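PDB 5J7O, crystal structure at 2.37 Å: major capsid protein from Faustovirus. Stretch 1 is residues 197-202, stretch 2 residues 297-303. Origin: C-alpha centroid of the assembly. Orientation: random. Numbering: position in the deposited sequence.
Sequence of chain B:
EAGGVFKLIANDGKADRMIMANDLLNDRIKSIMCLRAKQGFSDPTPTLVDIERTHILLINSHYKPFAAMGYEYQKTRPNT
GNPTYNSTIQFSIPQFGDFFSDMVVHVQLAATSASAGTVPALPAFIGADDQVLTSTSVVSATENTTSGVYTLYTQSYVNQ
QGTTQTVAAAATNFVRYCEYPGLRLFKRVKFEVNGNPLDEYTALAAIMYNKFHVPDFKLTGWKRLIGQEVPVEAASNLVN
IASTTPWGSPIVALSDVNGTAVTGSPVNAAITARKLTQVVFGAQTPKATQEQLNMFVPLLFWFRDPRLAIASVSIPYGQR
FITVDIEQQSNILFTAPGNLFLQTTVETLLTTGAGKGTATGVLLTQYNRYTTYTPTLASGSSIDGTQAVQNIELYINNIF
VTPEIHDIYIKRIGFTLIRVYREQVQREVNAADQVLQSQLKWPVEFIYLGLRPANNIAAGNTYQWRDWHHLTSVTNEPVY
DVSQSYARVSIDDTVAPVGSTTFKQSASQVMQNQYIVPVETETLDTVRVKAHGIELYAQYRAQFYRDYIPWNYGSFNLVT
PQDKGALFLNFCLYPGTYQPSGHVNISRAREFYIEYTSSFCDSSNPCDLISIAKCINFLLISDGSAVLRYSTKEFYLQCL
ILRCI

Stretch 1, residues 197-202: PLDEYT
Stretch 2 (297-303) VPLLFWF

What forms the apolar centre of this contact? Y201 and F301 meet there as an edge-to-face aromatic pair, the edge of the tyrosine directed at the face of the phenylalanine. Their centroids lie 5.3 Å apart and their planes stand at 62°, with Y201 CE2 4.0 Å from F301 CE1. Y201 takes the p rotamer (chi1 62°, chi2 85°) and its CA-to-CB bond points toward the second stretch. The CA-to-CB bond of F301 is sideways, but the end of the side chain, in an m rotamer (chi1 -69°, chi2 -65°), comes nearer. L300, also m (chi1 -44°, chi2 156°), adds apolar packing, its CB 4.1 Å from Y201 CZ.

How do the two backbones carry these side chains? Around D199, E200 and Y201 the chain runs as an extended strand, with phi/psi of -161/149 at D199, -159/152 at E200 and -147/168 at Y201, after the chain turns a corner at L198 (-78/-36). In the other segment, strand residues V297 and P298 lead through L299 (-93/114) and L300 (-88/57) to F301 (-94/168) and a 3-10 conformation at W302 (-69/-32). The vectors from CA 198 to CA 201 and from CA 298 to CA 302 diverge by 130°. CA of D199 is 7.7 Å from CA of F301, and CA of Y201 is 8.3 Å from CA of L300, so side chains bridge the gap. The CA-to-CB bond of E200 points away, between those of D199 and Y201, which point toward the second stretch, in keeping with the alternation of an extended strand.

What extends the packing beyond the aromatic pair? At the corner, the CA-to-CB bond of L198 points toward the second stretch, and its t, t rotamer (chi1 -163°, chi2 151°) places CD2 3.4 Å from W302 CH2. The CA-to-CB bond of W302 is sideways, but the end of the side chain, with chi1 83° (p) and chi2 93°, comes nearer. D199 CB approaches the edge of this ring, 4.2 Å from W302 CZ3.

Where does polarity enter? The tyrosine hydroxyl reaches the backbone beside L300, where L300 N donates a hydrogen bond to Y201 OH at 2.9 Å; the N-H...O angle of 163° makes it nearly straight. Y201 OH also lies 3.3 Å from L299 CA, packed closely against the chain. Nearby, a weak backbone hydrogen bond runs from F301 N to L299 O at 2.9 Å. D199 is t (chi1 -170°, chi2 29°) and sets OD2 3.2 Å from F301 CD1, at the ring's edge near its plane. Its OD1 is hydrogen-bonded elsewhere in the structure, whereas OD2 is buried here without a polar partner in the model.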

# COMPACT_ATOMS: atom_id res chain seq x y z
N PRO B 197 7.26 33.23 -22.66
CA PRO B 197 7.11 31.97 -21.92
C PRO B 197 7.55 30.79 -22.77
O PRO B 197 6.89 30.45 -23.76
CB PRO B 197 5.62 31.91 -21.60
CG PRO B 197 5.17 33.33 -21.63
CD PRO B 197 5.99 33.99 -22.71
N LEU B 198 8.67 30.16 -22.42
CA LEU B 198 9.12 28.99 -23.16
C LEU B 198 8.31 27.75 -22.78
O LEU B 198 8.03 26.91 -23.63
CB LEU B 198 10.61 28.76 -22.93
CG LEU B 198 11.35 27.84 -23.91
CD1 LEU B 198 12.81 28.25 -24.04
CD2 LEU B 198 11.24 26.39 -23.49
N ASP B 199 7.94 27.64 -21.51
CA ASP B 199 7.07 26.57 -21.05
C ASP B 199 6.47 26.97 -19.71
O ASP B 199 7.10 27.69 -18.93
CB ASP B 199 7.81 25.23 -20.92
CG ASP B 199 6.87 24.07 -20.69
OD1 ASP B 199 5.71 24.14 -21.15
OD2 ASP B 199 7.28 23.08 -20.05
N GLU B 200 5.25 26.50 -19.46
CA GLU B 200 4.54 26.87 -18.25
C GLU B 200 3.46 25.83 -17.96
O GLU B 200 2.94 25.19 -18.88
CB GLU B 200 3.92 28.26 -18.36
CG GLU B 200 3.09 28.45 -19.62
CD GLU B 200 2.31 29.75 -19.62
OE1 GLU B 200 2.04 30.28 -18.52
OE2 GLU B 200 1.98 30.24 -20.71
N TYR B 201 3.14 25.68 -16.68
CA TYR B 201 2.07 24.79 -16.25
C TYR B 201 1.42 25.38 -15.01
O TYR B 201 1.94 26.31 -14.39
CB TYR B 201 2.57 23.37 -15.99
CG TYR B 201 3.61 23.25 -14.89
CD1 TYR B 201 3.23 23.13 -13.56
CD2 TYR B 201 4.96 23.25 -15.19
CE1 TYR B 201 4.17 23.02 -12.56
CE2 TYR B 201 5.91 23.14 -14.19
CZ TYR B 201 5.51 23.02 -12.87
OH TYR B 201 6.44 22.91 -11.87
N THR B 202 0.26 24.83 -14.65
CA THR B 202 -0.51 25.30 -13.51
C THR B 202 -0.58 24.21 -12.44
O THR B 202 0.05 23.15 -12.56
CB THR B 202 -1.91 25.73 -13.94
OG1 THR B 202 -2.65 24.58 -14.37
CG2 THR B 202 -1.84 26.74 -15.08
N VAL B 297 9.24 21.85 -3.54
CA VAL B 297 8.35 21.60 -4.66
C VAL B 297 9.17 21.48 -5.94
O VAL B 297 9.80 22.47 -6.36
CB VAL B 297 7.28 22.70 -4.79
CG1 VAL B 297 6.33 22.38 -5.93
CG2 VAL B 297 6.53 22.87 -3.49
N PRO B 298 9.21 20.32 -6.58
CA PRO B 298 9.96 20.19 -7.82
C PRO B 298 9.27 20.91 -8.97
O PRO B 298 8.04 20.98 -9.04
CB PRO B 298 10.00 18.67 -8.07
CG PRO B 298 9.55 18.04 -6.77
CD PRO B 298 8.63 19.04 -6.15
N LEU B 299 10.08 21.45 -9.87
CA LEU B 299 9.57 22.13 -11.06
C LEU B 299 9.50 21.12 -12.20
O LEU B 299 10.54 20.63 -12.66
CB LEU B 299 10.44 23.33 -11.42
CG LEU B 299 10.58 24.37 -10.30
CD1 LEU B 299 11.22 25.65 -10.83
CD2 LEU B 299 9.23 24.67 -9.66
N LEU B 300 8.29 20.81 -12.65
CA LEU B 300 8.03 19.65 -13.51
C LEU B 300 8.22 20.00 -14.99
O LEU B 300 7.32 19.83 -15.81
CB LEU B 300 6.63 19.11 -13.24
CG LEU B 300 6.22 19.00 -11.77
CD1 LEU B 300 4.70 19.03 -11.64
CD2 LEU B 300 6.78 17.73 -11.15
N PHE B 301 9.41 20.49 -15.32
CA PHE B 301 9.75 20.76 -16.71
C PHE B 301 10.48 19.57 -17.33
O PHE B 301 10.90 18.64 -16.64
CB PHE B 301 10.61 22.03 -16.81
CG PHE B 301 9.87 23.29 -16.48
CD1 PHE B 301 8.81 23.73 -17.27
CD2 PHE B 301 10.25 24.07 -15.40
CE1 PHE B 301 8.14 24.90 -16.97
CE2 PHE B 301 9.58 25.24 -15.09
CZ PHE B 301 8.52 25.65 -15.88
N TRP B 302 10.62 19.61 -18.65
CA TRP B 302 11.19 18.47 -19.37
C TRP B 302 12.67 18.31 -19.05
O TRP B 302 13.18 17.18 -19.00
CB TRP B 302 10.98 18.63 -20.88
CG TRP B 302 12.01 19.50 -21.52
CD1 TRP B 302 13.17 19.08 -22.11
CD2 TRP B 302 12.00 20.92 -21.62
NE1 TRP B 302 13.88 20.16 -22.57
CE2 TRP B 302 13.18 21.31 -22.28
CE3 TRP B 302 11.11 21.92 -21.21
CZ2 TRP B 302 13.49 22.64 -22.54
CZ3 TRP B 302 11.42 23.24 -21.47
CH2 TRP B 302 12.60 23.58 -22.13
N PHE B 303 13.38 19.41 -18.80
CA PHE B 303 14.83 19.37 -18.67
C PHE B 303 15.25 18.84 -17.30
O PHE B 303 16.38 19.05 -16.87
CB PHE B 303 15.45 20.74 -18.93
CG PHE B 303 14.86 21.85 -18.12
CD1 PHE B 303 15.27 22.08 -16.81
CD2 PHE B 303 13.90 22.68 -18.66
CE1 PHE B 303 14.72 23.11 -16.06
CE2 PHE B 303 13.35 23.72 -17.93
CZ PHE B 303 13.76 23.93 -16.62